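Local structure of beta-N-acetylglucosaminidase Nag2 (Vibrio harveyi, 6EZS) at residues A162-Y167 with G196-K201; A210-V215 with S256-P261; A273-S278 with Q333-S338. The protein probably hydrolyses terminal non-reducing N-acetyl-D-hexosamine residues of N-acetyl-beta-D-hexosaminides, as a glycosyl hydrolase of family 20. All coordinates share one frame; numbering follows the deposited sequence.

Contact 1 (A162-Y167 with G196-K201)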
ATOM      1  N   ALA A 162      36.280  11.144 -13.630  1.00 41.16           N
ATOM      2  CA  ALA A 162      35.888  12.543 -13.442  1.00 41.11           C
ATOM      3  C   ALA A 162      36.043  13.017 -11.997  1.00 39.76           C
ATOM      4  O   ALA A 162      36.421  14.166 -11.760  1.00 38.17           O
ATOM      5  CB  ALA A 162      34.464  12.764 -13.914  1.00 41.07           C
ATOM      6  N   GLY A 163      35.735  12.131 -11.053  1.00 38.83           N
ATOM      7  CA  GLY A 163      35.923  12.392  -9.626  1.00 38.30           C
ATOM      8  C   GLY A 163      34.735  13.102  -9.012  1.00 37.61           C
ATOM      9  O   GLY A 163      34.063  13.879  -9.698  1.00 37.58           O
ATOM     10  N   VAL A 164      34.486  12.842  -7.724  1.00 36.83           N
ATOM     11  CA  VAL A 164      33.406  13.495  -6.974  1.00 36.46           C
ATOM     12  C   VAL A 164      33.964  14.180  -5.736  1.00 36.52           C
ATOM     13  O   VAL A 164      34.519  13.526  -4.861  1.00 36.26           O
ATOM     14  CB  VAL A 164      32.308  12.503  -6.559  1.00 36.90           C
ATOM     15  CG1 VAL A 164      31.236  13.167  -5.694  1.00 36.48           C
ATOM     16  CG2 VAL A 164      31.659  11.906  -7.796  1.00 37.56           C
ATOM     17  N   ALA A 165      33.786  15.494  -5.662  1.00 37.19           N
ATOM     18  CA  ALA A 165      34.294  16.302  -4.559  1.00 38.50           C
ATOM     19  C   ALA A 165      33.145  16.661  -3.644  1.00 39.64           C
ATOM     20  O   ALA A 165      32.057  16.983  -4.117  1.00 41.76           O
ATOM     21  CB  ALA A 165      34.953  17.561  -5.084  1.00 38.86           C
ATOM     22  N   ILE A 166      33.391  16.601  -2.340  1.00 39.76           N
ATOM     23  CA  ILE A 166      32.372  16.893  -1.329  1.00 39.88           C
ATOM     24  C   ILE A 166      32.973  17.877  -0.323  1.00 40.21           C
ATOM     25  O   ILE A 166      34.070  17.654   0.190  1.00 40.43           O
ATOM     26  CB  ILE A 166      31.822  15.604  -0.674  1.00 39.40           C
ATOM     27  CG1 ILE A 166      30.923  15.920   0.514  1.00 38.75           C
ATOM     28  CG2 ILE A 166      32.947  14.670  -0.261  1.00 40.16           C
ATOM     29  CD1 ILE A 166      30.003  14.779   0.876  1.00 39.11           C
ATOM     30  N   TYR A 167      32.269  18.987  -0.096  1.00 40.16           N
ATOM     31  CA  TYR A 167      32.740  20.058   0.786  1.00 39.95           C
ATOM     32  C   TYR A 167      31.808  20.302   1.952  1.00 39.91           C
ATOM     33  O   TYR A 167      31.890  21.335   2.598  1.00 41.31           O
ATOM     34  CB  TYR A 167      32.965  21.343  -0.020  1.00 40.39           C
ATOM     35  CG  TYR A 167      33.899  21.129  -1.196  1.00 40.63           C
ATOM     36  CD1 TYR A 167      35.176  20.616  -0.998  1.00 40.65           C
ATOM     37  CD2 TYR A 167      33.500  21.405  -2.501  1.00 40.65           C
ATOM     38  CE1 TYR A 167      36.037  20.400  -2.055  1.00 41.53           C
ATOM     39  CE2 TYR A 167      34.364  21.198  -3.572  1.00 41.07           C
ATOM     40  CZ  TYR A 167      35.636  20.694  -3.340  1.00 41.25           C
ATOM     41  OH  TYR A 167      36.526  20.450  -4.366  1.00 41.12           O
ATOM     42  N   GLY A 196      37.742  16.768  -8.000  1.00 41.98           N
ATOM     43  CA  GLY A 196      36.767  16.176  -8.920  1.00 42.06           C
ATOM     44  C   GLY A 196      35.913  17.158  -9.711  1.00 41.32           C
ATOM     45  O   GLY A 196      35.669  18.282  -9.277  1.00 39.69           O
ATOM     46  N   LYS A 197      35.452  16.708 -10.875  1.00 42.03           N
ATOM     47  CA  LYS A 197      34.569  17.494 -11.750  1.00 43.26           C
ATOM     48  C   LYS A 197      33.127  17.570 -11.273  1.00 42.06           C
ATOM     49  O   LYS A 197      32.408  18.473 -11.692  1.00 42.61           O
ATOM     50  CB  LYS A 197      34.557  16.922 -13.164  1.00 45.22           C
ATOM     51  CG  LYS A 197      35.913  16.941 -13.844  1.00 46.28           C
ATOM     52  CD  LYS A 197      35.790  16.703 -15.334  1.00 47.93           C
ATOM     53  CE  LYS A 197      36.964  17.289 -16.104  1.00 50.05           C
ATOM     54  NZ  LYS A 197      38.136  16.377 -16.122  1.00 50.33           N
ATOM     55  N   ILE A 198      32.704  16.612 -10.444  1.00 40.53           N
ATOM     56  CA  ILE A 198      31.369  16.629  -9.825  1.00 40.07           C
ATOM     57  C   ILE A 198      31.497  17.119  -8.382  1.00 39.57           C
ATOM     58  O   ILE A 198      32.114  16.461  -7.553  1.00 39.45           O
ATOM     59  CB  ILE A 198      30.687  15.237  -9.868  1.00 39.84           C
ATOM     60  CG1 ILE A 198      30.613  14.721 -11.314  1.00 39.92           C
ATOM     61  CG2 ILE A 198      29.277  15.302  -9.271  1.00 38.83           C
ATOM     62  CD1 ILE A 198      30.429  13.228 -11.431  1.00 40.48           C
ATOM     63  N   ILE A 199      30.880  18.259  -8.087  1.00 40.09           N
ATOM     64  CA  ILE A 199      31.064  18.955  -6.804  1.00 40.63           C
ATOM     65  C   ILE A 199      29.778  19.060  -5.983  1.00 39.97           C
ATOM     66  O   ILE A 199      28.734  19.448  -6.507  1.00 38.58           O
ATOM     67  CB  ILE A 199      31.631  20.363  -7.063  1.00 42.04           C
ATOM     68  CG1 ILE A 199      33.093  20.249  -7.473  1.00 43.07           C
ATOM     69  CG2 ILE A 199      31.518  21.276  -5.847  1.00 42.34           C
ATOM     70  CD1 ILE A 199      33.576  21.463  -8.230  1.00 44.66           C
ATOM     71  N   PHE A 200      29.889  18.735  -4.691  1.00 40.31           N
ATOM     72  CA  PHE A 200      28.824  18.953  -3.700  1.00 41.12           C
ATOM     73  C   PHE A 200      29.212  20.122  -2.777  1.00 41.59           C
ATOM     74  O   PHE A 200      30.186  20.035  -2.040  1.00 42.61           O
ATOM     75  CB  PHE A 200      28.582  17.692  -2.862  1.00 40.80           C
ATOM     76  CG  PHE A 200      27.880  16.578  -3.602  1.00 40.08           C
ATOM     77  CD1 PHE A 200      28.606  15.612  -4.293  1.00 40.33           C
ATOM     78  CD2 PHE A 200      26.500  16.470  -3.575  1.00 40.02           C
ATOM     79  CE1 PHE A 200      27.966  14.572  -4.959  1.00 40.22           C
ATOM     80  CE2 PHE A 200      25.848  15.442  -4.242  1.00 40.22           C
ATOM     81  CZ  PHE A 200      26.585  14.488  -4.936  1.00 40.27           C
ATOM     82  N   LYS A 201      28.436  21.199  -2.822  1.00 42.44           N
ATOM     83  CA  LYS A 201      28.728  22.437  -2.105  1.00 42.77           C
ATOM     84  C   LYS A 201      27.558  22.818  -1.206  1.00 42.16           C
ATOM     85  O   LYS A 201      26.404  22.653  -1.569  1.00 40.82           O
ATOM     86  CB  LYS A 201      28.978  23.558  -3.112  1.00 44.83           C
ATOM     87  CG  LYS A 201      29.456  24.874  -2.513  1.00 47.14           C
ATOM     88  CD  LYS A 201      29.147  26.044  -3.434  1.00 49.73           C
ATOM     89  CE  LYS A 201      29.390  27.373  -2.738  1.00 51.63           C
ATOM     90  NZ  LYS A 201      29.397  28.487  -3.727  1.00 53.75           N
TER

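Contact 2 (A210-V215 with S256-P261)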
ATOM      1  N   ALA A 210      15.364  21.679  -0.740  1.00 31.64           N
ATOM      2  CA  ALA A 210      15.682  22.460  -1.921  1.00 30.95           C
ATOM      3  C   ALA A 210      17.127  22.233  -2.334  1.00 30.66           C
ATOM      4  O   ALA A 210      18.006  21.967  -1.508  1.00 30.00           O
ATOM      5  CB  ALA A 210      15.437  23.933  -1.656  1.00 31.31           C
ATOM      6  N   TYR A 211      17.368  22.358  -3.624  1.00 30.35           N
ATOM      7  CA  TYR A 211      18.691  22.199  -4.165  1.00 31.19           C
ATOM      8  C   TYR A 211      18.857  23.064  -5.409  1.00 32.27           C
ATOM      9  O   TYR A 211      17.887  23.520  -6.002  1.00 31.36           O
ATOM     10  CB  TYR A 211      18.964  20.718  -4.492  1.00 30.79           C
ATOM     11  CG  TYR A 211      18.133  20.178  -5.641  1.00 30.31           C
ATOM     12  CD1 TYR A 211      18.571  20.300  -6.963  1.00 30.20           C
ATOM     13  CD2 TYR A 211      16.909  19.570  -5.412  1.00 29.35           C
ATOM     14  CE1 TYR A 211      17.807  19.830  -8.018  1.00 29.83           C
ATOM     15  CE2 TYR A 211      16.151  19.089  -6.458  1.00 29.49           C
ATOM     16  CZ  TYR A 211      16.597  19.217  -7.762  1.00 29.45           C
ATOM     17  OH  TYR A 211      15.832  18.747  -8.809  1.00 28.19           O
ATOM     18  N   LYS A 212      20.113  23.281  -5.775  1.00 34.33           N
ATOM     19  CA  LYS A 212      20.490  23.855  -7.037  1.00 35.75           C
ATOM     20  C   LYS A 212      21.380  22.819  -7.686  1.00 36.78           C
ATOM     21  O   LYS A 212      22.169  22.156  -7.014  1.00 35.91           O
ATOM     22  CB  LYS A 212      21.274  25.141  -6.844  1.00 37.90           C
ATOM     23  CG  LYS A 212      20.457  26.396  -6.616  1.00 39.90           C
ATOM     24  CD  LYS A 212      21.373  27.617  -6.695  1.00 42.26           C
ATOM     25  CE  LYS A 212      21.079  28.694  -5.652  1.00 44.60           C
ATOM     26  NZ  LYS A 212      20.354  29.873  -6.218  1.00 45.80           N
ATOM     27  N   LEU A 213      21.239  22.674  -8.993  1.00 38.67           N
ATOM     28  CA  LEU A 213      22.027  21.735  -9.774  1.00 39.93           C
ATOM     29  C   LEU A 213      22.353  22.412 -11.097  1.00 40.18           C
ATOM     30  O   LEU A 213      21.471  22.668 -11.909  1.00 39.84           O
ATOM     31  CB  LEU A 213      21.251  20.425  -9.972  1.00 40.65           C
ATOM     32  CG  LEU A 213      21.734  19.365 -10.973  1.00 41.71           C
ATOM     33  CD1 LEU A 213      23.237  19.163 -10.972  1.00 42.26           C
ATOM     34  CD2 LEU A 213      21.045  18.038 -10.687  1.00 42.22           C
ATOM     35  N   LYS A 214      23.631  22.717 -11.290  1.00 41.46           N
ATOM     36  CA  LYS A 214      24.103  23.341 -12.514  1.00 42.25           C
ATOM     37  C   LYS A 214      25.089  22.427 -13.224  1.00 40.97           C
ATOM     38  O   LYS A 214      26.100  22.048 -12.663  1.00 38.97           O
ATOM     39  CB  LYS A 214      24.746  24.692 -12.228  1.00 44.73           C
ATOM     40  CG  LYS A 214      25.086  25.452 -13.508  1.00 48.07           C
ATOM     41  CD  LYS A 214      25.541  26.873 -13.260  1.00 50.21           C
ATOM     42  CE  LYS A 214      25.927  27.529 -14.578  1.00 52.96           C
ATOM     43  NZ  LYS A 214      26.588  28.855 -14.397  1.00 54.40           N
ATOM     44  N   VAL A 215      24.765  22.074 -14.459  1.00 41.90           N
ATOM     45  CA  VAL A 215      25.677  21.353 -15.341  1.00 42.68           C
ATOM     46  C   VAL A 215      26.355  22.374 -16.260  1.00 43.50           C
ATOM     47  O   VAL A 215      25.684  23.144 -16.938  1.00 42.23           O
ATOM     48  CB  VAL A 215      24.933  20.284 -16.168  1.00 41.82           C
ATOM     49  CG1 VAL A 215      25.893  19.514 -17.072  1.00 40.71           C
ATOM     50  CG2 VAL A 215      24.183  19.329 -15.242  1.00 41.10           C
ATOM     51  N   SER A 256      20.639  24.692 -15.842  1.00 37.02           N
ATOM     52  CA  SER A 256      20.563  25.307 -14.527  1.00 36.83           C
ATOM     53  C   SER A 256      19.222  24.928 -13.915  1.00 36.81           C
ATOM     54  O   SER A 256      18.174  25.241 -14.475  1.00 36.96           O
ATOM     55  CB  SER A 256      20.703  26.821 -14.621  1.00 36.67           C
ATOM     56  OG  SER A 256      20.663  27.404 -13.328  1.00 36.94           O
ATOM     57  N   ILE A 257      19.273  24.245 -12.773  1.00 36.55           N
ATOM     58  CA  ILE A 257      18.086  23.759 -12.080  1.00 35.78           C
ATOM     59  C   ILE A 257      18.047  24.381 -10.700  1.00 35.48           C
ATOM     60  O   ILE A 257      19.030  24.319  -9.985  1.00 35.60           O
ATOM     61  CB  ILE A 257      18.104  22.211 -11.964  1.00 35.59           C
ATOM     62  CG1 ILE A 257      17.962  21.588 -13.360  1.00 35.65           C
ATOM     63  CG2 ILE A 257      16.994  21.705 -11.037  1.00 35.37           C
ATOM     64  CD1 ILE A 257      18.251  20.102 -13.437  1.00 35.66           C
ATOM     65  N   ILE A 258      16.910  24.976 -10.345  1.00 35.32           N
ATOM     66  CA  ILE A 258      16.629  25.432  -8.984  1.00 35.48           C
ATOM     67  C   ILE A 258      15.287  24.822  -8.600  1.00 36.44           C
ATOM     68  O   ILE A 258      14.294  25.005  -9.318  1.00 38.18           O
ATOM     69  CB  ILE A 258      16.554  26.968  -8.890  1.00 36.51           C
ATOM     70  CG1 ILE A 258      17.813  27.608  -9.515  1.00 36.98           C
ATOM     71  CG2 ILE A 258      16.363  27.396  -7.428  1.00 36.07           C
ATOM     72  CD1 ILE A 258      17.717  29.106  -9.743  1.00 37.56           C
ATOM     73  N   ASP A 259      15.239  24.105  -7.477  1.00 35.21           N
ATOM     74  CA  ASP A 259      14.125  23.207  -7.218  1.00 33.86           C
ATOM     75  C   ASP A 259      13.818  23.119  -5.741  1.00 35.08           C
ATOM     76  O   ASP A 259      14.711  23.194  -4.917  1.00 35.50           O
ATOM     77  CB  ASP A 259      14.476  21.822  -7.766  1.00 32.93           C
ATOM     78  CG  ASP A 259      13.260  20.979  -8.137  1.00 31.02           C
ATOM     79  OD1 ASP A 259      12.116  21.477  -8.159  1.00 29.71           O
ATOM     80  OD2 ASP A 259      13.467  19.787  -8.415  1.00 29.58           O
ATOM     81  N   SER A 260      12.536  22.948  -5.420  1.00 36.29           N
ATOM     82  CA  SER A 260      12.069  22.954  -4.037  1.00 36.92           C
ATOM     83  C   SER A 260      10.780  22.134  -3.953  1.00 36.30           C
ATOM     84  O   SER A 260       9.969  22.199  -4.868  1.00 36.98           O
ATOM     85  CB  SER A 260      11.817  24.399  -3.571  1.00 37.20           C
ATOM     86  OG  SER A 260      11.259  24.434  -2.266  1.00 38.90           O
ATOM     87  N   PRO A 261      10.588  21.370  -2.864  1.00 34.75           N
ATOM     88  CA  PRO A 261       9.395  20.524  -2.729  1.00 34.85           C
ATOM     89  C   PRO A 261       8.119  21.306  -2.412  1.00 34.75           C
ATOM     90  O   PRO A 261       8.102  22.123  -1.489  1.00 35.16           O
ATOM     91  CB  PRO A 261       9.734  19.607  -1.542  1.00 34.29           C
ATOM     92  CG  PRO A 261      10.744  20.366  -0.747  1.00 34.52           C
ATOM     93  CD  PRO A 261      11.511  21.216  -1.723  1.00 34.76           C
TER

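Contact 3 (A273-S278 with Q333-S338). With NAG (2-acetamido-2-deoxy-beta-D-glucopyranose), chain C.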
ATOM      1  N   ALA A 273       0.380  -6.711   5.215  1.00 24.66           N
ATOM      2  CA  ALA A 273      -0.421  -7.634   6.004  1.00 24.63           C
ATOM      3  C   ALA A 273      -1.232  -8.567   5.123  1.00 24.13           C
ATOM      4  O   ALA A 273      -1.307  -9.761   5.382  1.00 24.54           O
ATOM      5  CB  ALA A 273      -1.343  -6.860   6.928  1.00 25.26           C
ATOM      6  N   ARG A 274      -1.885  -8.021   4.111  1.00 23.78           N
ATOM      7  CA  ARG A 274      -2.702  -8.844   3.202  1.00 23.80           C
ATOM      8  C   ARG A 274      -1.870  -9.889   2.486  1.00 23.99           C
ATOM      9  O   ARG A 274      -2.282 -11.027   2.353  1.00 25.47           O
ATOM     10  CB  ARG A 274      -3.435  -7.979   2.181  1.00 23.65           C
ATOM     11  CG  ARG A 274      -4.722  -7.352   2.691  1.00 23.56           C
ATOM     12  CD  ARG A 274      -4.625  -6.816   4.121  1.00 23.92           C
ATOM     13  NE  ARG A 274      -5.909  -6.274   4.578  1.00 23.77           N
ATOM     14  CZ  ARG A 274      -6.410  -5.093   4.237  1.00 23.52           C
ATOM     15  NH1 ARG A 274      -5.718  -4.259   3.440  1.00 24.09           N
ATOM     16  NH2 ARG A 274      -7.606  -4.738   4.706  1.00 22.83           N
ATOM     17  N   HIS A 275      -0.703  -9.476   2.019  1.00 23.85           N
ATOM     18  CA  HIS A 275       0.303 -10.368   1.494  1.00 23.66           C
ATOM     19  C   HIS A 275       1.674  -9.877   1.952  1.00 24.02           C
ATOM     20  O   HIS A 275       1.932  -8.674   2.025  1.00 23.20           O
ATOM     21  CB  HIS A 275       0.204 -10.435  -0.032  1.00 24.06           C
ATOM     22  CG  HIS A 275      -0.922 -11.296  -0.511  1.00 24.17           C
ATOM     23  ND1 HIS A 275      -2.107 -10.782  -0.984  1.00 24.57           N
ATOM     24  CD2 HIS A 275      -1.062 -12.641  -0.538  1.00 24.11           C
ATOM     25  CE1 HIS A 275      -2.923 -11.775  -1.292  1.00 24.26           C
ATOM     26  NE2 HIS A 275      -2.310 -12.912  -1.036  1.00 23.88           N
ATOM     27  N   PHE A 276       2.542 -10.827   2.273  1.00 24.55           N
ATOM     28  CA  PHE A 276       3.851 -10.532   2.770  1.00 25.53           C
ATOM     29  C   PHE A 276       4.788 -10.314   1.584  1.00 26.64           C
ATOM     30  O   PHE A 276       4.803 -11.103   0.655  1.00 27.46           O
ATOM     31  CB  PHE A 276       4.342 -11.687   3.635  1.00 25.91           C
ATOM     32  CG  PHE A 276       5.732 -11.498   4.151  1.00 26.41           C
ATOM     33  CD1 PHE A 276       5.993 -10.577   5.148  1.00 27.05           C
ATOM     34  CD2 PHE A 276       6.790 -12.223   3.625  1.00 27.13           C
ATOM     35  CE1 PHE A 276       7.285 -10.395   5.624  1.00 27.31           C
ATOM     36  CE2 PHE A 276       8.081 -12.051   4.098  1.00 26.79           C
ATOM     37  CZ  PHE A 276       8.327 -11.138   5.098  1.00 27.05           C
ATOM     38  N   HIS A 277       5.562  -9.237   1.632  1.00 27.21           N
ATOM     39  CA  HIS A 277       6.552  -8.929   0.620  1.00 27.86           C
ATOM     40  C   HIS A 277       7.879  -9.004   1.324  1.00 29.45           C
ATOM     41  O   HIS A 277       8.043  -8.413   2.392  1.00 30.33           O
ATOM     42  CB  HIS A 277       6.307  -7.522   0.072  1.00 28.19           C
ATOM     43  CG  HIS A 277       4.859  -7.229  -0.168  1.00 27.66           C
ATOM     44  ND1 HIS A 277       4.122  -7.891  -1.126  1.00 27.39           N
ATOM     45  CD2 HIS A 277       4.001  -6.395   0.459  1.00 27.11           C
ATOM     46  CE1 HIS A 277       2.873  -7.464  -1.085  1.00 27.38           C
ATOM     47  NE2 HIS A 277       2.776  -6.548  -0.139  1.00 26.97           N
ATOM     48  N   SER A 278       8.829  -9.726   0.739  1.00 30.85           N
ATOM     49  CA  SER A 278      10.129  -9.971   1.386  1.00 31.55           C
ATOM     50  C   SER A 278      10.928  -8.693   1.631  1.00 33.11           C
ATOM     51  O   SER A 278      10.709  -7.670   0.963  1.00 33.87           O
ATOM     52  CB  SER A 278      10.963 -10.951   0.552  1.00 31.13           C
ATOM     53  OG  SER A 278      11.415 -10.366  -0.655  1.00 31.33           O
ATOM     54  N   GLN A 333      -6.685 -16.607   3.082  1.00 27.06           N
ATOM     55  CA  GLN A 333      -7.356 -15.451   2.504  1.00 26.53           C
ATOM     56  C   GLN A 333      -6.711 -15.102   1.177  1.00 25.76           C
ATOM     57  O   GLN A 333      -5.492 -15.165   1.046  1.00 24.00           O
ATOM     58  CB  GLN A 333      -7.254 -14.225   3.408  1.00 26.45           C
ATOM     59  CG  GLN A 333      -7.949 -14.338   4.751  1.00 26.49           C
ATOM     60  CD  GLN A 333      -9.460 -14.323   4.662  1.00 26.92           C
ATOM     61  OE1 GLN A 333     -10.045 -13.768   3.726  1.00 27.24           O
ATOM     62  NE2 GLN A 333     -10.112 -14.930   5.652  1.00 26.95           N
ATOM     63  N   TYR A 334      -7.563 -14.740   0.214  1.00 25.85           N
ATOM     64  CA  TYR A 334      -7.192 -14.176  -1.078  1.00 26.55           C
ATOM     65  C   TYR A 334      -6.553 -15.156  -2.055  1.00 26.89           C
ATOM     66  O   TYR A 334      -7.089 -15.368  -3.143  1.00 26.20           O
ATOM     67  CB  TYR A 334      -6.300 -12.947  -0.922  1.00 26.80           C
ATOM     68  CG  TYR A 334      -6.843 -11.915   0.027  1.00 27.72           C
ATOM     69  CD1 TYR A 334      -8.151 -11.455  -0.068  1.00 28.31           C
ATOM     70  CD2 TYR A 334      -6.043 -11.385   1.022  1.00 28.88           C
ATOM     71  CE1 TYR A 334      -8.647 -10.507   0.818  1.00 28.77           C
ATOM     72  CE2 TYR A 334      -6.525 -10.431   1.903  1.00 29.22           C
ATOM     73  CZ  TYR A 334      -7.826  -9.997   1.808  1.00 29.03           C
ATOM     74  OH  TYR A 334      -8.284  -9.031   2.691  1.00 29.41           O
ATOM     75  N   THR A 335      -5.401 -15.702  -1.672  1.00 27.77           N
ATOM     76  CA  THR A 335      -4.603 -16.611  -2.496  1.00 28.84           C
ATOM     77  C   THR A 335      -3.983 -17.685  -1.590  1.00 31.36           C
ATOM     78  O   THR A 335      -4.197 -17.670  -0.374  1.00 31.32           O
ATOM     79  CB  THR A 335      -3.470 -15.846  -3.222  1.00 28.39           C
ATOM     80  OG1 THR A 335      -2.606 -15.241  -2.257  1.00 27.22           O
ATOM     81  CG2 THR A 335      -4.032 -14.749  -4.174  1.00 28.37           C
ATOM     82  N   HIS A 336      -3.213 -18.597  -2.194  1.00 33.08           N
ATOM     83  CA  HIS A 336      -2.463 -19.633  -1.490  1.00 33.98           C
ATOM     84  C   HIS A 336      -3.338 -20.440  -0.563  1.00 34.98           C
ATOM     85  O   HIS A 336      -2.949 -20.709   0.574  1.00 36.02           O
ATOM     86  CB  HIS A 336      -1.289 -19.015  -0.724  1.00 35.25           C
ATOM     87  CG  HIS A 336      -0.233 -18.442  -1.614  1.00 36.57           C
ATOM     88  ND1 HIS A 336      -0.301 -17.162  -2.119  1.00 37.32           N
ATOM     89  CD2 HIS A 336       0.899 -18.987  -2.118  1.00 37.42           C
ATOM     90  CE1 HIS A 336       0.753 -16.938  -2.887  1.00 37.58           C
ATOM     91  NE2 HIS A 336       1.496 -18.030  -2.904  1.00 37.55           N
ATOM     92  N   LEU A 337      -4.512 -20.832  -1.053  1.00 35.42           N
ATOM     93  CA  LEU A 337      -5.481 -21.561  -0.229  1.00 37.32           C
ATOM     94  C   LEU A 337      -4.976 -22.927   0.213  1.00 39.71           C
ATOM     95  O   LEU A 337      -5.305 -23.370   1.322  1.00 39.56           O
ATOM     96  CB  LEU A 337      -6.797 -21.768  -0.962  1.00 37.27           C
ATOM     97  CG  LEU A 337      -7.482 -20.543  -1.558  1.00 38.24           C
ATOM     98  CD1 LEU A 337      -8.753 -20.954  -2.293  1.00 38.13           C
ATOM     99  CD2 LEU A 337      -7.766 -19.497  -0.486  1.00 38.86           C
ATOM    100  N   SER A 338      -4.209 -23.585  -0.667  1.00 41.61           N
ATOM    101  CA  SER A 338      -3.726 -24.954  -0.446  1.00 43.37           C
ATOM    102  C   SER A 338      -2.539 -25.063   0.516  1.00 43.92           C
ATOM    103  O   SER A 338      -2.355 -26.106   1.151  1.00 43.14           O
ATOM    104  CB  SER A 338      -3.367 -25.628  -1.779  1.00 43.69           C
ATOM    105  OG  SER A 338      -2.162 -25.120  -2.332  1.00 44.61           O
TER
HETATM  106  C1  NAG C 701      -9.202   1.187   1.930  1.00 27.87           C
HETATM  107  C2  NAG C 701      -9.110   0.414   3.270  1.00 28.60           C
HETATM  108  C3  NAG C 701      -8.311  -0.888   3.193  1.00 28.28           C
HETATM  109  C4  NAG C 701      -8.640  -1.698   1.958  1.00 27.81           C
HETATM  110  C5  NAG C 701      -8.782  -0.785   0.748  1.00 27.62           C
HETATM  111  C6  NAG C 701      -9.229  -1.533  -0.507  1.00 27.35           C
HETATM  112  C7  NAG C 701      -8.894   1.639   5.439  1.00 30.29           C
HETATM  113  C8  NAG C 701      -7.932   2.492   6.213  1.00 30.37           C
HETATM  114  N2  NAG C 701      -8.420   1.292   4.246  1.00 28.97           N
HETATM  115  O1  NAG C 701     -10.089   2.294   1.999  1.00 28.90           O
HETATM  116  O3  NAG C 701      -8.581  -1.692   4.337  1.00 29.08           O
HETATM  117  O4  NAG C 701      -7.574  -2.632   1.793  1.00 27.21           O
HETATM  118  O5  NAG C 701      -9.750   0.199   1.083  1.00 26.95           O
HETATM  119  O6  NAG C 701      -8.972  -0.698  -1.641  1.00 26.73           O
HETATM  120  O7  NAG C 701      -9.982   1.299   5.886  1.00 30.84           O

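Contact 1 (A162-Y167 with G196-K201)
The ring of F200 meets V164 edge-on: V164 CG1 sits near the plane of the ring, 3.6 Å from F200 CE1. That methyl is anti to the backbone N of V164 (chi1 176°), while its twin V164 CG2 turns to I198 and packs 4.0 Å from I198 CB. V164, I166, I198 and F200 share one face of the sheet, the one covered by helix 172-186. On the other face A165 CB rests on I199 CG1; just past the strand, the edge of the Y167 ring meets I199 CG2 at 3.6 Å from Y167 CE2, and the Y167 hydroxyl is hydrogen-bonded to the carbonyl of N194.

Between the two faces the strands are joined by a parallel ladder. A165 N donates to I198 O at 2.7 Å, A165 O accepts from F200 N at 2.8 Å, and Y167 N closes on F200 O. At the other end K197 N bonds to A162 O at 2.9 Å, and G163 and G196 come within 3.9 Å, CA to CA. The two strands and helix 172-186 form a beta-alpha-beta unit. Backbone bonds thus fix the register, and V164, I166 and F200 offer the helix an apolar surface, met in part by the chain of K175, while I198 packs toward L190 and F158.

Contact 2 (A210-V215 with S256-P261)
Y211 and D259 face each other across an antiparallel pair of strands, and their side chains run alongside one another on the same face of the sheet. The backbone bonds come in two reciprocal couples. Y211 N and D259 O are 3.1 Å apart, and D259 N returns the bond to Y211 O; two residues further along, L213 N reaches I257 O at 2.9 Å and I257 N reaches L213 O at 2.8 Å. Between the couples K212 and I258 form a non-hydrogen-bonded pair, where K212 CA makes a C-H contact of 3.3 Å to I257 O.

The strands 211-216 and 249-259 belong to the mixed sheet of the family 20 domain 2, which precedes the catalytic barrel in the chain. Helix 227-240 lies over the face that carries Y211, L213, I257 and D259, with H232 and A233 against Y211.

On that face D259 CB makes a CH-pi contact over the Y211 ring, 3.7 Å from its centroid and displaced toward the rim. The ring takes this place because Y211 CG lies between the backbone N and the carbonyl carbon (chi1 68°). I257 CG2 approaches the same ring at 3.6 Å from Y211 CE1, and L213 CB packs on I257 CB.

The polar ends close the row. Y211 OH and D259 OD2 are 2.6 Å apart in a weak hydrogen bond, the carboxylate plane turned 77° from the ring. The hydroxyl has T236 as a stronger partner, while D259 OD1 accepts from N147 N and from the indole NH of W608 in helix 599-608, which ties the end of this strand to the catalytic domain.

Contact 3 (A273-S278 with Q333-S338)
This is a buried loop-to-loop contact at the sugar site of the catalytic barrel, where the 273-278 loop that follows strand 265-271 meets the 333-338 loop. Its one hydrogen bond between the loops joins H275 NE2 and T335 OG1 at 2.6 Å, with T335 OG1 near the imidazole plane at the ring edge. T335 OG1 also bonds to H336 ND1 at 3.0 Å, and H275 ND1 is hydrogen-bonded to the carbonyl of C583, so both ring nitrogens of H275 are held and the imidazole's rotation is fixed.

Y334 packs alongside. Y334 CB lies 3.6 Å from H275 CE1, and the planes of the two rings are inclined at 48°. Farther along the ring, Y334 CE2 touches R274 CG at 3.7 Å. The R274 chain carries its guanidinium to the bound N-acetylglucosamine: R274 NH2 meets NAG O3 at 3.2 Å, nearly straight (166°) and in the guanidinium plane, and R274 NH1 meets NAG O4 at 3.0 Å with a more bent angle (137°).

Salt bridges from R274 NE to E305 and from R274 NH1 to D271 hold the guanidinium in position. The two carboxylates thus orient the group and Y334 packs along its aliphatic part, while NH1 and NH2 bond the sugar.

Contacts 1 and 2 belong to one mixed sheet of domain 2, their centres about 16 Å apart, and strands 198-202 and 211-216 follow each other in the chain. Both are partly buried and rest on backbone ladders, parallel in contact 1 and antiparallel in contact 2. Contact 1 adds apolar packing on both faces of the sheet, whereas contact 2 adds a buried tyrosine-aspartate pair whose carboxylate reaches the catalytic domain. Contact 3 is different: buried, made by loops without regular structure, and built from side chains instead of a ladder. It lies more than 40 Å from either of the others, centre to centre, and it alone touches the sugar.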